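Local coordinates for cycloserine biosynthesis protein DcsG (Streptomyces lavendulae, PDB 6JIL), which closes O-ureido-D-serine into the antibiotic D-cycloserine, an ATP-dependent and magnesium-requiring cyclization carried out by a monomeric ATP-grasp enzyme, at residues I3-D9 with T32-W38. Numbering follows the deposited sequence.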
loop_
_atom_site.group_PDB
_atom_site.type_symbol
_atom_site.label_atom_id
_atom_site.label_comp_id
_atom_site.label_asym_id
_atom_site.label_seq_id
_atom_site.Cartn_x
_atom_site.Cartn_y
_atom_site.Cartn_z
ATOM N N ILE A 3 -22.787 -12.020 -7.534
ATOM C CA ILE A 3 -22.272 -10.782 -8.091
ATOM C C ILE A 3 -21.176 -10.252 -7.160
ATOM O O ILE A 3 -21.325 -10.252 -5.936
ATOM C CB ILE A 3 -23.427 -9.759 -8.278
ATOM C CG1 ILE A 3 -23.369 -9.149 -9.676
ATOM C CG2 ILE A 3 -23.345 -8.666 -7.257
ATOM C CD1 ILE A 3 -24.629 -8.371 -10.034
ATOM N N LEU A 4 -20.067 -9.826 -7.760
ATOM C CA LEU A 4 -18.906 -9.324 -7.030
ATOM C C LEU A 4 -18.804 -7.808 -7.139
ATOM O O LEU A 4 -18.820 -7.256 -8.246
ATOM C CB LEU A 4 -17.629 -9.937 -7.613
ATOM C CG LEU A 4 -16.391 -10.179 -6.744
ATOM C CD1 LEU A 4 -15.160 -10.175 -7.639
ATOM C CD2 LEU A 4 -16.259 -9.130 -5.676
ATOM N N ALA A 5 -18.689 -7.138 -5.996
ATOM C CA ALA A 5 -18.560 -5.686 -5.988
ATOM C C ALA A 5 -17.082 -5.317 -6.007
ATOM O O ALA A 5 -16.300 -5.857 -5.230
ATOM C CB ALA A 5 -19.227 -5.104 -4.746
ATOM N N LEU A 6 -16.694 -4.431 -6.918
ATOM C CA LEU A 6 -15.307 -3.971 -7.003
ATOM C C LEU A 6 -15.376 -2.501 -6.575
ATOM O O LEU A 6 -15.856 -1.648 -7.318
ATOM C CB LEU A 6 -14.773 -4.112 -8.435
ATOM C CG LEU A 6 -14.760 -5.537 -9.024
ATOM C CD1 LEU A 6 -14.206 -5.508 -10.438
ATOM C CD2 LEU A 6 -13.923 -6.471 -8.158
ATOM N N VAL A 7 -14.911 -2.217 -5.363
ATOM C CA VAL A 7 -14.990 -0.874 -4.808
ATOM C C VAL A 7 -13.972 0.147 -5.291
ATOM O O VAL A 7 -12.771 -0.105 -5.325
ATOM C CB VAL A 7 -14.932 -0.916 -3.263
ATOM C CG1 VAL A 7 -15.211 0.474 -2.686
ATOM C CG2 VAL A 7 -15.947 -1.914 -2.737
ATOM N N THR A 8 -14.478 1.323 -5.630
ATOM C CA THR A 8 -13.662 2.431 -6.105
ATOM C C THR A 8 -14.369 3.707 -5.638
ATOM O O THR A 8 -15.175 3.672 -4.709
ATOM C CB THR A 8 -13.595 2.425 -7.668
ATOM O OG1 THR A 8 -12.699 3.445 -8.127
ATOM C CG2 THR A 8 -14.993 2.679 -8.265
ATOM N N ASP A 9 -14.024 4.830 -6.258
ATOM C CA ASP A 9 -14.682 6.102 -5.987
ATOM C C ASP A 9 -14.422 6.988 -7.203
ATOM O O ASP A 9 -13.400 6.845 -7.877
ATOM C CB ASP A 9 -14.258 6.732 -4.631
ATOM C CG ASP A 9 -12.800 7.173 -4.566
ATOM O OD1 ASP A 9 -12.211 6.997 -3.478
ATOM O OD2 ASP A 9 -12.250 7.720 -5.548
ATOM N N THR A 32 -19.633 -12.211 -12.243
ATOM C CA THR A 32 -20.295 -10.962 -12.583
ATOM C C THR A 32 -19.830 -9.919 -11.591
ATOM O O THR A 32 -20.095 -10.030 -10.394
ATOM C CB THR A 32 -21.821 -11.090 -12.461
ATOM O OG1 THR A 32 -22.245 -12.340 -13.011
ATOM C CG2 THR A 32 -22.510 -9.961 -13.211
ATOM N N ALA A 33 -19.131 -8.907 -12.082
ATOM C CA ALA A 33 -18.631 -7.860 -11.206
ATOM C C ALA A 33 -19.283 -6.518 -11.493
ATOM O O ALA A 33 -19.623 -6.215 -12.632
ATOM C CB ALA A 33 -17.119 -7.741 -11.352
ATOM N N GLU A 34 -19.481 -5.730 -10.443
ATOM C CA GLU A 34 -20.044 -4.392 -10.578
ATOM C C GLU A 34 -19.076 -3.429 -9.901
ATOM O O GLU A 34 -18.581 -3.697 -8.802
ATOM C CB GLU A 34 -21.424 -4.289 -9.915
ATOM C CG GLU A 34 -22.536 -5.027 -10.647
ATOM C CD GLU A 34 -23.898 -4.860 -9.981
ATOM O OE1 GLU A 34 -24.845 -5.575 -10.381
ATOM O OE2 GLU A 34 -24.027 -4.015 -9.066
ATOM N N VAL A 35 -18.784 -2.323 -10.572
ATOM C CA VAL A 35 -17.890 -1.313 -10.027
ATOM C C VAL A 35 -18.753 -0.425 -9.133
ATOM O O VAL A 35 -19.756 0.125 -9.585
ATOM C CB VAL A 35 -17.256 -0.472 -11.159
ATOM C CG1 VAL A 35 -16.216 0.472 -10.591
ATOM C CG2 VAL A 35 -16.632 -1.391 -12.191
ATOM N N CYS A 36 -18.366 -0.288 -7.868
ATOM C CA CYS A 36 -19.133 0.512 -6.916
ATOM C C CYS A 36 -18.329 1.590 -6.200
ATOM O O CYS A 36 -17.209 1.347 -5.757
ATOM C CB CYS A 36 -19.753 -0.399 -5.854
ATOM S SG CYS A 36 -20.752 -1.727 -6.503
ATOM N N ASP A 37 -18.916 2.774 -6.073
ATOM C CA ASP A 37 -18.272 3.872 -5.376
ATOM C C ASP A 37 -18.649 3.700 -3.905
ATOM O O ASP A 37 -19.827 3.557 -3.584
ATOM C CB ASP A 37 -18.786 5.208 -5.915
ATOM C CG ASP A 37 -18.092 6.397 -5.287
ATOM O OD1 ASP A 37 -18.077 7.474 -5.916
ATOM O OD2 ASP A 37 -17.567 6.264 -4.162
ATOM N N TRP A 38 -17.664 3.703 -3.009
ATOM C CA TRP A 38 -17.976 3.509 -1.600
ATOM C C TRP A 38 -18.795 4.644 -0.992
ATOM O O TRP A 38 -19.401 4.469 0.072
ATOM C CB TRP A 38 -16.701 3.265 -0.772
ATOM C CG TRP A 38 -15.711 4.392 -0.757
ATOM C CD1 TRP A 38 -14.847 4.742 -1.753
ATOM C CD2 TRP A 38 -15.462 5.300 0.327
ATOM N NE1 TRP A 38 -14.069 5.805 -1.356
ATOM C CE2 TRP A 38 -14.427 6.169 -0.085
ATOM C CE3 TRP A 38 -16.014 5.461 1.607
ATOM C CZ2 TRP A 38 -13.929 7.190 0.736
ATOM C CZ3 TRP A 38 -15.514 6.483 2.431
ATOM C CH2 TRP A 38 -14.484 7.329 1.988
#
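L4, L6 and T8 of strand 4-8 each give and take a backbone hydrogen bond with residues 32-38, whose strand 33-37 runs parallel to it at 33°: their amides reach T32 O, E34 O and C36 O, and their carbonyls receive the amides of E34, C36 and W38. The shortest of these bonds is 2.6 Å, from L4 N to T32 O. The longest is 3.0 Å, from W38 N to T8 O; C36 N meets L6 O from above the carbonyl plane. On one face, the methyl CD1 of L6 lies 3.8 Å from A33 CB. Farther along that face T8 CG2 and V35 CG1 touch at 3.4 Å, while T8 OG1 bonds to S55 OG on the neighbouring strand. This is a right-handed beta-alpha-beta crossover, in which helix 19-28, whose L23 touches both L6 and A33, links the two strands; 33-37 is the edge strand of a four-stranded parallel sheet, away from the nucleotide and magnesium sites. On the face of A5, V7 and C36, A5 CB sits 4.1 Å from C36 SG, and at the strand end V7 CG1 packs on W38 CB, 3.7 Å away. The indole of W38 turns its edge to T8 O and D9 OD1. With CG placed between backbone N and carbonyl carbon (chi1 62°), the ring swings back alongside D9, and NE1 donates in the ring plane to the anti lone pair of D9 OD1 (3.1 Å, 164° at the hydrogen). That oxygen also bonds to T58 OG1, so two bonds grip it. Beside D9, D37 OD2 comes to 3.4 Å from D9 CB; OD2 accepts the E39 backbone amide and OD1 that of A10.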